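Local structure of NudC domain-containing protein 2 (Mus musculus, 2RH0) at residues P33-Q38 against W74-R79; R47-A52 against G61-S66; A94-S99 against Q114-L119. The protein may regulate the LIS1/dynein pathway by stabilizing LIS1 together with the Hsp90 chaperone. One frame throughout, in Å; residues are numbered along the deposited sequence.

Contact 1 of 3, residues P33-Q38 against W74-R79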
loop_
_atom_site.group_PDB
_atom_site.type_symbol
_atom_site.label_atom_id
_atom_site.label_comp_id
_atom_site.label_asym_id
_atom_site.label_seq_id
_atom_site.Cartn_x
_atom_site.Cartn_y
_atom_site.Cartn_z
ATOM N N PRO A 33 3.083 -0.148 -19.346
ATOM C CA PRO A 33 4.045 0.951 -19.209
ATOM C C PRO A 33 4.050 1.978 -20.356
ATOM O O PRO A 33 4.472 3.131 -20.150
ATOM C CB PRO A 33 5.391 0.224 -19.131
ATOM C CG PRO A 33 5.048 -1.202 -18.815
ATOM C CD PRO A 33 3.774 -1.439 -19.501
ATOM N N GLY A 34 3.582 1.578 -21.541
ATOM C CA GLY A 34 3.488 2.515 -22.661
ATOM C C GLY A 34 2.183 3.314 -22.715
ATOM O O GLY A 34 1.922 4.008 -23.693
ATOM N N THR A 35 1.357 3.210 -21.675
ATOM C CA THR A 35 0.087 3.918 -21.651
ATOM C C THR A 35 0.315 5.399 -21.582
ATOM O O THR A 35 1.193 5.866 -20.837
ATOM C CB THR A 35 -0.742 3.472 -20.446
ATOM O OG1 THR A 35 -0.867 2.049 -20.509
ATOM C CG2 THR A 35 -2.170 4.155 -20.439
ATOM N N ARG A 36 -0.498 6.153 -22.334
ATOM C CA ARG A 36 -0.398 7.604 -22.397
ATOM C C ARG A 36 -1.735 8.157 -22.002
ATOM O O ARG A 36 -2.761 7.489 -22.173
ATOM C CB ARG A 36 -0.114 8.037 -23.829
ATOM C CG ARG A 36 1.095 7.368 -24.484
ATOM C CD ARG A 36 1.059 7.467 -26.038
ATOM N NE ARG A 36 -0.092 6.753 -26.608
ATOM C CZ ARG A 36 -0.365 6.659 -27.913
ATOM N NH1 ARG A 36 0.439 7.211 -28.816
ATOM N NH2 ARG A 36 -1.452 6.001 -28.326
ATOM N N ALA A 37 -1.755 9.385 -21.503
ATOM C CA ALA A 37 -3.024 10.025 -21.092
ATOM C C ALA A 37 -4.086 9.991 -22.182
ATOM O O ALA A 37 -5.322 9.865 -21.910
ATOM C CB ALA A 37 -2.776 11.462 -20.614
ATOM N N GLN A 38 -3.632 10.131 -23.423
ATOM C CA GLN A 38 -4.551 10.071 -24.549
ATOM C C GLN A 38 -5.254 8.737 -24.691
ATOM O O GLN A 38 -6.287 8.670 -25.344
ATOM C CB GLN A 38 -3.856 10.427 -25.863
ATOM C CG GLN A 38 -2.845 9.417 -26.396
ATOM C CD GLN A 38 -2.196 9.922 -27.663
ATOM O OE1 GLN A 38 -1.158 10.579 -27.620
ATOM N NE2 GLN A 38 -2.857 9.692 -28.791
ATOM N N TRP A 74 -8.780 11.779 -11.899
ATOM C CA TRP A 74 -7.979 10.654 -12.333
ATOM C C TRP A 74 -6.706 11.269 -12.840
ATOM O O TRP A 74 -6.732 12.365 -13.426
ATOM C CB TRP A 74 -8.677 9.810 -13.409
ATOM C CG TRP A 74 -8.829 10.382 -14.769
ATOM C CD1 TRP A 74 -9.994 10.902 -15.328
ATOM C CD2 TRP A 74 -7.835 10.428 -15.825
ATOM N NE1 TRP A 74 -9.760 11.291 -16.614
ATOM C CE2 TRP A 74 -8.458 10.998 -16.953
ATOM C CE3 TRP A 74 -6.488 10.038 -15.917
ATOM C CZ2 TRP A 74 -7.777 11.226 -18.141
ATOM C CZ3 TRP A 74 -5.805 10.280 -17.096
ATOM C CH2 TRP A 74 -6.448 10.854 -18.190
ATOM N N THR A 75 -5.592 10.596 -12.597
ATOM C CA THR A 75 -4.299 11.029 -13.117
ATOM C C THR A 75 -3.508 9.774 -13.499
ATOM O O THR A 75 -3.684 8.714 -12.875
ATOM C CB THR A 75 -3.523 11.908 -12.090
ATOM O OG1 THR A 75 -2.872 11.092 -11.147
ATOM C CG2 THR A 75 -4.456 12.839 -11.338
ATOM N N LEU A 76 -2.704 9.864 -14.555
ATOM C CA LEU A 76 -1.820 8.787 -14.968
ATOM C C LEU A 76 -0.461 9.046 -14.338
ATOM O O LEU A 76 0.100 10.136 -14.478
ATOM C CB LEU A 76 -1.708 8.755 -16.490
ATOM C CG LEU A 76 -0.853 7.653 -17.127
ATOM C CD1 LEU A 76 -1.449 6.256 -16.945
ATOM C CD2 LEU A 76 -0.653 7.959 -18.584
ATOM N N GLU A 77 0.092 8.055 -13.647
ATOM C CA GLU A 77 1.347 8.246 -12.936
ATOM C C GLU A 77 2.416 7.237 -13.364
ATOM O O GLU A 77 2.141 6.048 -13.398
ATOM C CB GLU A 77 1.119 8.033 -11.435
ATOM C CG GLU A 77 -0.095 8.713 -10.808
ATOM C CD GLU A 77 0.115 10.183 -10.483
ATOM O OE1 GLU A 77 1.137 10.782 -10.906
ATOM O OE2 GLU A 77 -0.767 10.738 -9.791
ATOM N N ASP A 78 3.624 7.715 -13.669
ATOM C CA ASP A 78 4.806 6.842 -13.860
ATOM C C ASP A 78 5.248 6.385 -12.457
ATOM O O ASP A 78 5.455 7.205 -11.545
ATOM C CB ASP A 78 5.955 7.595 -14.543
ATOM C CG ASP A 78 5.839 7.611 -16.076
ATOM O OD1 ASP A 78 5.625 6.522 -16.670
ATOM O OD2 ASP A 78 6.028 8.699 -16.695
ATOM N N ARG A 79 5.386 5.087 -12.258
ATOM C CA ARG A 79 5.574 4.586 -10.902
ATOM C C ARG A 79 6.671 3.490 -10.886
ATOM O O ARG A 79 6.625 2.519 -10.086
ATOM C CB ARG A 79 4.206 4.063 -10.396
ATOM C CG ARG A 79 3.731 4.573 -9.063
ATOM C CD ARG A 79 3.468 6.065 -9.100
ATOM N NE ARG A 79 2.930 6.528 -7.826
#
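Leu76 reaches from strand 73-77 to the loop 33-38, and one of its methyls does most of the touching: CD2 of Leu76 lies 3.4 Å from Ala37 N and 3.6 Å from Thr35 O. Both segments belong to the CS domain, the p23-like beta fold of the HSP20 clan, and the loop leads from strand 24-30 into strand 40-44. The contact is van der Waals packing, a leucine methyl against backbone atoms with a little side-chain contact beside it, and buries a modest 192 Å² in all. The CB of Leu76 points toward the loop, and CG stands anti to the backbone N (chi1 -178°); of the two methyls it carries, CD1 meets CG2 of Thr35 at 4.1 Å, and the two side chains cross obliquely. Two residues earlier on the strand, the indole of Trp74 comes up to Ala37 with its CH2 atom, 4.0 Å from Ala37 O and 4.4 Å from Ala37 CB.

In the next shell, Thr35 OG1 is hydrogen-bonded to Pro32 O, which is likely to hold the rotation about CA-CB that leaves CG2 facing the leucine. Thr35 and Trp74 both pack on Ile40. Residues 74-77 pair antiparallel with a strand of the second subunit, whose Lys80 NZ is hydrogen-bonded to Pro33 O and Thr35 O. The Arg36 side chain takes part in a salt bridge with Asp39, and Gln38 CD lies 3.7 Å above the plane of its guanidinium, over the centre.

Contact 2 of 3, residues R47-A52 against G61-S66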
loop_
_atom_site.group_PDB
_atom_site.type_symbol
_atom_site.label_atom_id
_atom_site.label_comp_id
_atom_site.label_asym_id
_atom_site.label_seq_id
_atom_site.Cartn_x
_atom_site.Cartn_y
_atom_site.Cartn_z
ATOM N N ARG A 47 -22.310 7.882 -8.485
ATOM C CA ARG A 47 -22.468 6.523 -8.024
ATOM C C ARG A 47 -21.974 5.477 -9.012
ATOM O O ARG A 47 -22.197 4.291 -8.828
ATOM C CB ARG A 47 -23.939 6.339 -7.695
ATOM C CG ARG A 47 -24.283 5.145 -6.885
ATOM C CD ARG A 47 -23.708 5.160 -5.489
ATOM N NE ARG A 47 -24.079 3.916 -4.820
ATOM C CZ ARG A 47 -25.103 3.783 -3.985
ATOM N NH1 ARG A 47 -25.870 4.835 -3.665
ATOM N NH2 ARG A 47 -25.338 2.587 -3.449
ATOM N N HIS A 48 -21.255 5.915 -10.043
ATOM C CA HIS A 48 -20.693 5.019 -11.062
ATOM C C HIS A 48 -19.361 5.495 -11.537
ATOM O O HIS A 48 -19.092 6.711 -11.576
ATOM C CB HIS A 48 -21.594 5.004 -12.274
ATOM C CG HIS A 48 -22.885 4.312 -12.029
ATOM N ND1 HIS A 48 -23.996 4.967 -11.551
ATOM C CD2 HIS A 48 -23.236 3.015 -12.177
ATOM C CE1 HIS A 48 -24.973 4.091 -11.404
ATOM N NE2 HIS A 48 -24.538 2.902 -11.770
ATOM N N VAL A 49 -18.540 4.523 -11.897
ATOM C CA VAL A 49 -17.208 4.758 -12.436
ATOM C C VAL A 49 -16.980 3.836 -13.618
ATOM O O VAL A 49 -17.584 2.760 -13.695
ATOM C CB VAL A 49 -16.064 4.540 -11.389
ATOM C CG1 VAL A 49 -16.150 5.605 -10.284
ATOM C CG2 VAL A 49 -16.088 3.097 -10.785
ATOM N N ALA A 50 -16.087 4.262 -14.520
ATOM C CA ALA A 50 -15.743 3.505 -15.727
ATOM C C ALA A 50 -14.378 3.911 -16.175
ATOM O O ALA A 50 -14.084 5.098 -16.250
ATOM C CB ALA A 50 -16.762 3.755 -16.863
ATOM N N LEU A 51 -13.547 2.931 -16.478
ATOM C CA LEU A 51 -12.193 3.182 -16.941
ATOM C C LEU A 51 -11.860 2.191 -18.027
ATOM O O LEU A 51 -12.024 0.985 -17.853
ATOM C CB LEU A 51 -11.204 3.051 -15.794
ATOM C CG LEU A 51 -9.698 3.119 -16.089
ATOM C CD1 LEU A 51 -9.202 4.477 -16.600
ATOM C CD2 LEU A 51 -9.065 2.790 -14.839
ATOM N N ALA A 52 -11.402 2.716 -19.153
ATOM C CA ALA A 52 -10.949 1.931 -20.287
ATOM C C ALA A 52 -9.597 2.514 -20.672
ATOM O O ALA A 52 -9.419 3.725 -20.611
ATOM C CB ALA A 52 -11.908 2.031 -21.436
ATOM N N GLY A 61 -18.575 0.022 -12.932
ATOM C CA GLY A 61 -19.632 -0.440 -12.076
ATOM C C GLY A 61 -20.174 0.629 -11.193
ATOM O O GLY A 61 -19.762 1.780 -11.269
ATOM N N LYS A 62 -21.094 0.205 -10.343
ATOM C CA LYS A 62 -21.800 1.072 -9.442
ATOM C C LYS A 62 -21.017 1.133 -8.161
ATOM O O LYS A 62 -20.619 0.081 -7.601
ATOM C CB LYS A 62 -23.187 0.515 -9.157
ATOM C CG LYS A 62 -24.051 1.424 -8.315
ATOM C CD LYS A 62 -25.261 0.702 -7.839
ATOM C CE LYS A 62 -26.396 1.630 -7.476
ATOM N NZ LYS A 62 -27.510 0.788 -6.927
ATOM N N LEU A 63 -20.776 2.351 -7.691
ATOM C CA LEU A 63 -19.958 2.555 -6.493
ATOM C C LEU A 63 -20.694 2.078 -5.251
ATOM O O LEU A 63 -21.921 2.110 -5.200
ATOM C CB LEU A 63 -19.578 4.026 -6.337
ATOM C CG LEU A 63 -18.581 4.595 -7.335
ATOM C CD1 LEU A 63 -18.568 6.086 -7.199
ATOM C CD2 LEU A 63 -17.162 3.991 -7.090
ATOM N N PHE A 64 -19.946 1.636 -4.252
ATOM C CA PHE A 64 -20.542 1.174 -3.001
ATOM C C PHE A 64 -21.413 2.231 -2.356
ATOM O O PHE A 64 -22.385 1.897 -1.710
ATOM C CB PHE A 64 -19.460 0.727 -2.020
ATOM C CG PHE A 64 -19.987 0.361 -0.637
ATOM C CD1 PHE A 64 -20.513 -0.885 -0.389
ATOM C CD2 PHE A 64 -19.927 1.277 0.408
ATOM C CE1 PHE A 64 -20.971 -1.219 0.850
ATOM C CE2 PHE A 64 -20.392 0.945 1.665
ATOM C CZ PHE A 64 -20.908 -0.321 1.880
ATOM N N ASP A 65 -21.063 3.502 -2.506
ATOM C CA ASP A 65 -21.877 4.583 -1.959
ATOM C C ASP A 65 -21.628 5.846 -2.801
ATOM O O ASP A 65 -20.826 5.838 -3.730
ATOM C CB ASP A 65 -21.536 4.779 -0.478
ATOM C CG ASP A 65 -22.686 5.350 0.359
ATOM O OD1 ASP A 65 -23.672 5.895 -0.198
ATOM O OD2 ASP A 65 -22.577 5.250 1.607
ATOM N N SER A 66 -22.283 6.945 -2.474
ATOM C CA SER A 66 -22.219 8.105 -3.323
ATOM C C SER A 66 -21.022 8.986 -3.046
ATOM O O SER A 66 -20.512 9.058 -1.928
ATOM C CB SER A 66 -23.527 8.921 -3.197
ATOM O OG SER A 66 -23.683 9.363 -1.874
#
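Arg47 lays its side chain against the turn that follows Lys62. Its CG is anti to the backbone N (chi1 -165°), and a bend at chi2 (65°) sets CD 3.4 Å from Asp65 O. NE then donates to Leu63 O at 2.8 Å, the oxygen lying near the guanidinium plane while the donor sits above the plane of that carbonyl. The guanidinium is sandwiched off-centre: Asp65 CA lies over one face and Lys62 CE over the opposite one. Arg47 NH2 is 4.5 Å from Lys62 NZ, a repulsion probably eased by the salt bridge of Lys62 to Glu102 of the second subunit.

The contact lies at the open end of the antiparallel hairpin of strands 48-53 and 56-62, within the CS domain, with Arg47 just before the first strand and Leu63 to Asp65 just after the second. His48 and Lys62 form a non-hydrogen-bonded pair, and Val49 and Gly61 a hydrogen-bonded one, with Val49 N to Gly61 O at 3.1 Å and nearly straight (168°). On the face bearing His48, the imidazole comes obliquely to Lys62, NE2 of His48 lying 3.8 Å from Lys62 CB. On the opposite face, that of Val49, CG1 of Val49 meets CD2 of Leu63 at 3.7 Å, the two side chains at about a right angle. Beyond the His48–Lys62 pair, Leu63 N donates to Arg47 O at 2.7 Å.

Contact 3 of 3, residues A94-S99 against Q114-L119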
loop_
_atom_site.group_PDB
_atom_site.type_symbol
_atom_site.label_atom_id
_atom_site.label_comp_id
_atom_site.label_asym_id
_atom_site.label_seq_id
_atom_site.Cartn_x
_atom_site.Cartn_y
_atom_site.Cartn_z
ATOM N N ALA A 94 6.230 -11.988 17.221
ATOM C CA ALA A 94 7.062 -11.199 18.161
ATOM C C ALA A 94 8.327 -10.601 17.514
ATOM O O ALA A 94 9.093 -9.920 18.196
ATOM C CB ALA A 94 7.474 -12.044 19.352
ATOM N N ASN A 95 8.563 -10.896 16.233
ATOM C CA ASN A 95 9.625 -10.258 15.443
ATOM C C ASN A 95 9.001 -9.260 14.466
ATOM O O ASN A 95 9.254 -9.255 13.277
ATOM C CB ASN A 95 10.410 -11.308 14.686
ATOM C CG ASN A 95 11.027 -12.342 15.606
ATOM O OD1 ASN A 95 10.661 -13.523 15.558
ATOM N ND2 ASN A 95 11.965 -11.906 16.465
ATOM N N CYS A 96 8.142 -8.420 14.997
ATOM C CA CYS A 96 7.554 -7.376 14.216
ATOM C C CYS A 96 8.553 -6.214 14.229
ATOM O O CYS A 96 8.831 -5.668 15.288
ATOM C CB CYS A 96 6.260 -6.982 14.856
ATOM S SG CYS A 96 5.422 -5.694 13.939
ATOM N N TRP A 97 9.109 -5.843 13.075
ATOM C CA TRP A 97 10.073 -4.752 13.017
ATOM C C TRP A 97 9.367 -3.436 13.246
ATOM O O TRP A 97 8.336 -3.205 12.666
ATOM C CB TRP A 97 10.757 -4.693 11.651
ATOM C CG TRP A 97 11.728 -5.815 11.365
ATOM C CD1 TRP A 97 11.722 -7.069 11.896
ATOM C CD2 TRP A 97 12.766 -5.797 10.384
ATOM N NE1 TRP A 97 12.751 -7.825 11.344
ATOM C CE2 TRP A 97 13.396 -7.066 10.408
ATOM C CE3 TRP A 97 13.256 -4.822 9.519
ATOM C CZ2 TRP A 97 14.470 -7.372 9.590
ATOM C CZ3 TRP A 97 14.327 -5.131 8.710
ATOM C CH2 TRP A 97 14.923 -6.387 8.752
ATOM N N THR A 98 9.946 -2.564 14.074
ATOM C CA THR A 98 9.327 -1.270 14.385
ATOM C C THR A 98 9.842 -0.106 13.491
ATOM O O THR A 98 9.226 0.997 13.426
ATOM C CB THR A 98 9.451 -0.980 15.874
ATOM O OG1 THR A 98 10.802 -1.193 16.286
ATOM C CG2 THR A 98 8.547 -1.934 16.678
ATOM N N SER A 99 10.936 -0.395 12.764
ATOM C CA SER A 99 11.529 0.513 11.782
ATOM C C SER A 99 12.264 -0.355 10.786
ATOM O O SER A 99 12.506 -1.544 11.056
ATOM C CB SER A 99 12.488 1.506 12.444
ATOM O OG SER A 99 13.596 0.781 12.986
ATOM N N GLN A 114 -0.803 -1.384 13.998
ATOM C CA GLN A 114 -1.432 -1.986 12.824
ATOM C C GLN A 114 -0.580 -3.132 12.301
ATOM O O GLN A 114 -1.090 -4.187 11.963
ATOM C CB GLN A 114 -1.599 -0.993 11.712
ATOM C CG GLN A 114 -2.696 0.090 11.911
ATOM C CD GLN A 114 -2.606 1.182 10.872
ATOM O OE1 GLN A 114 -1.737 2.039 10.975
ATOM N NE2 GLN A 114 -3.520 1.180 9.857
HETATM N N MSE A 115 0.721 -2.887 12.175
HETATM C CA MSE A 115 1.633 -3.912 11.699
HETATM C C MSE A 115 1.623 -5.121 12.578
HETATM O O MSE A 115 1.551 -6.227 12.079
HETATM C CB MSE A 115 3.050 -3.337 11.561
HETATM C CG MSE A 115 3.186 -2.369 10.400
HETATM SE SE MSE A 115 4.979 -1.625 10.268
HETATM C CE MSE A 115 4.886 -0.893 8.520
ATOM N N GLN A 116 1.667 -4.930 13.892
ATOM C CA GLN A 116 1.670 -6.040 14.841
ATOM C C GLN A 116 0.384 -6.869 14.764
ATOM O O GLN A 116 0.412 -8.093 14.855
ATOM C CB GLN A 116 1.866 -5.510 16.272
ATOM C CG GLN A 116 1.905 -6.624 17.303
ATOM C CD GLN A 116 3.111 -7.538 17.104
ATOM O OE1 GLN A 116 4.208 -7.194 17.486
ATOM N NE2 GLN A 116 2.901 -8.696 16.488
ATOM N N ARG A 117 -0.752 -6.175 14.655
ATOM C CA ARG A 117 -2.009 -6.835 14.499
ATOM C C ARG A 117 -2.076 -7.702 13.265
ATOM O O ARG A 117 -2.621 -8.768 13.347
ATOM C CB ARG A 117 -3.159 -5.824 14.467
ATOM C CG ARG A 117 -3.485 -5.306 15.832
ATOM C CD ARG A 117 -4.632 -4.308 15.725
ATOM N NE ARG A 117 -5.101 -4.002 17.042
ATOM C CZ ARG A 117 -6.034 -4.701 17.689
ATOM N NH1 ARG A 117 -6.593 -5.739 17.139
ATOM N NH2 ARG A 117 -6.374 -4.333 18.910
ATOM N N LYS A 118 -1.509 -7.281 12.143
ATOM C CA LYS A 118 -1.563 -8.088 10.925
ATOM C C LYS A 118 -0.690 -9.336 11.052
ATOM O O LYS A 118 -1.047 -10.426 10.568
ATOM C CB LYS A 118 -1.168 -7.266 9.691
ATOM C CG LYS A 118 -1.227 -8.041 8.355
ATOM C CD LYS A 118 -2.632 -8.588 8.062
ATOM C CE LYS A 118 -2.717 -9.252 6.687
ATOM N NZ LYS A 118 -1.701 -10.336 6.514
ATOM N N LEU A 119 0.450 -9.181 11.691
ATOM C CA LEU A 119 1.349 -10.306 11.925
ATOM C C LEU A 119 0.743 -11.333 12.914
ATOM O O LEU A 119 0.833 -12.527 12.692
ATOM C CB LEU A 119 2.675 -9.808 12.453
ATOM C CG LEU A 119 3.736 -9.572 11.366
ATOM C CD1 LEU A 119 3.215 -8.818 10.163
ATOM C CD2 LEU A 119 4.890 -8.919 11.978
#
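Cys96 is the residue of loop 94-99 that presses on helix 109-127, and its CB and SG are met by three helix side chains. With SG anti to the backbone N (chi1 -179°), the sulfur comes 4.1 Å from CB of Met115, a selenomethionine, and 3.8 Å from Gln116 N. Beside it Leu119 puts CD2 3.7 Å from Cys96 CB. Met115 and Leu119 are both buried, and form the inner side of the contact.

The Gln116 side is the more exposed one, though its contact is close. Its chain bends at chi2 (65°), and the amide group at its end approaches the cysteine: OE1 of Gln116 lies 3.3 Å from Cys96 CB, while NE2 is hydrogen-bonded to Ala93 O just before the loop segment. An alanine at Gln116 would probably leave Ala93 O without this donor and open a gap beside Cys96 CB. The packing is loose toward the other end, Met115 SE standing 4.4 Å from Trp97 O.

The Trp97 ring instead meets Phe64 of the second subunit, and Trp97 O accepts from Gln20 NE2 of that chain. The loop follows strand 81-87 and precedes strand 104-106; the helix comes after that strand, and Leu119 also rests on Lys88, one residue beyond strand 81-87.

Overall arrangement
Along the chain, both segments of contact 2 fall between the two segments of contact 1, and contact 3 follows both. Contacts 1 and 2 lie wholly in the CS range; their centres are about 20 Å apart and their nearest atoms about 6 Å, without touching. Strands 56-62 and 73-77, one from each, are consecutive in the chain. Contact 3 joins the loop after strand 81-87 to helix 109-127, across the middle of the molecule from the other two, with its centre about 34 Å from that of contact 1 and about 35 Å from that of contact 2. All three touch the second subunit. Phe64 in contact 2 meets Trp97 of the partner's contact 3, so regions far apart in one chain become neighbours across the dimer.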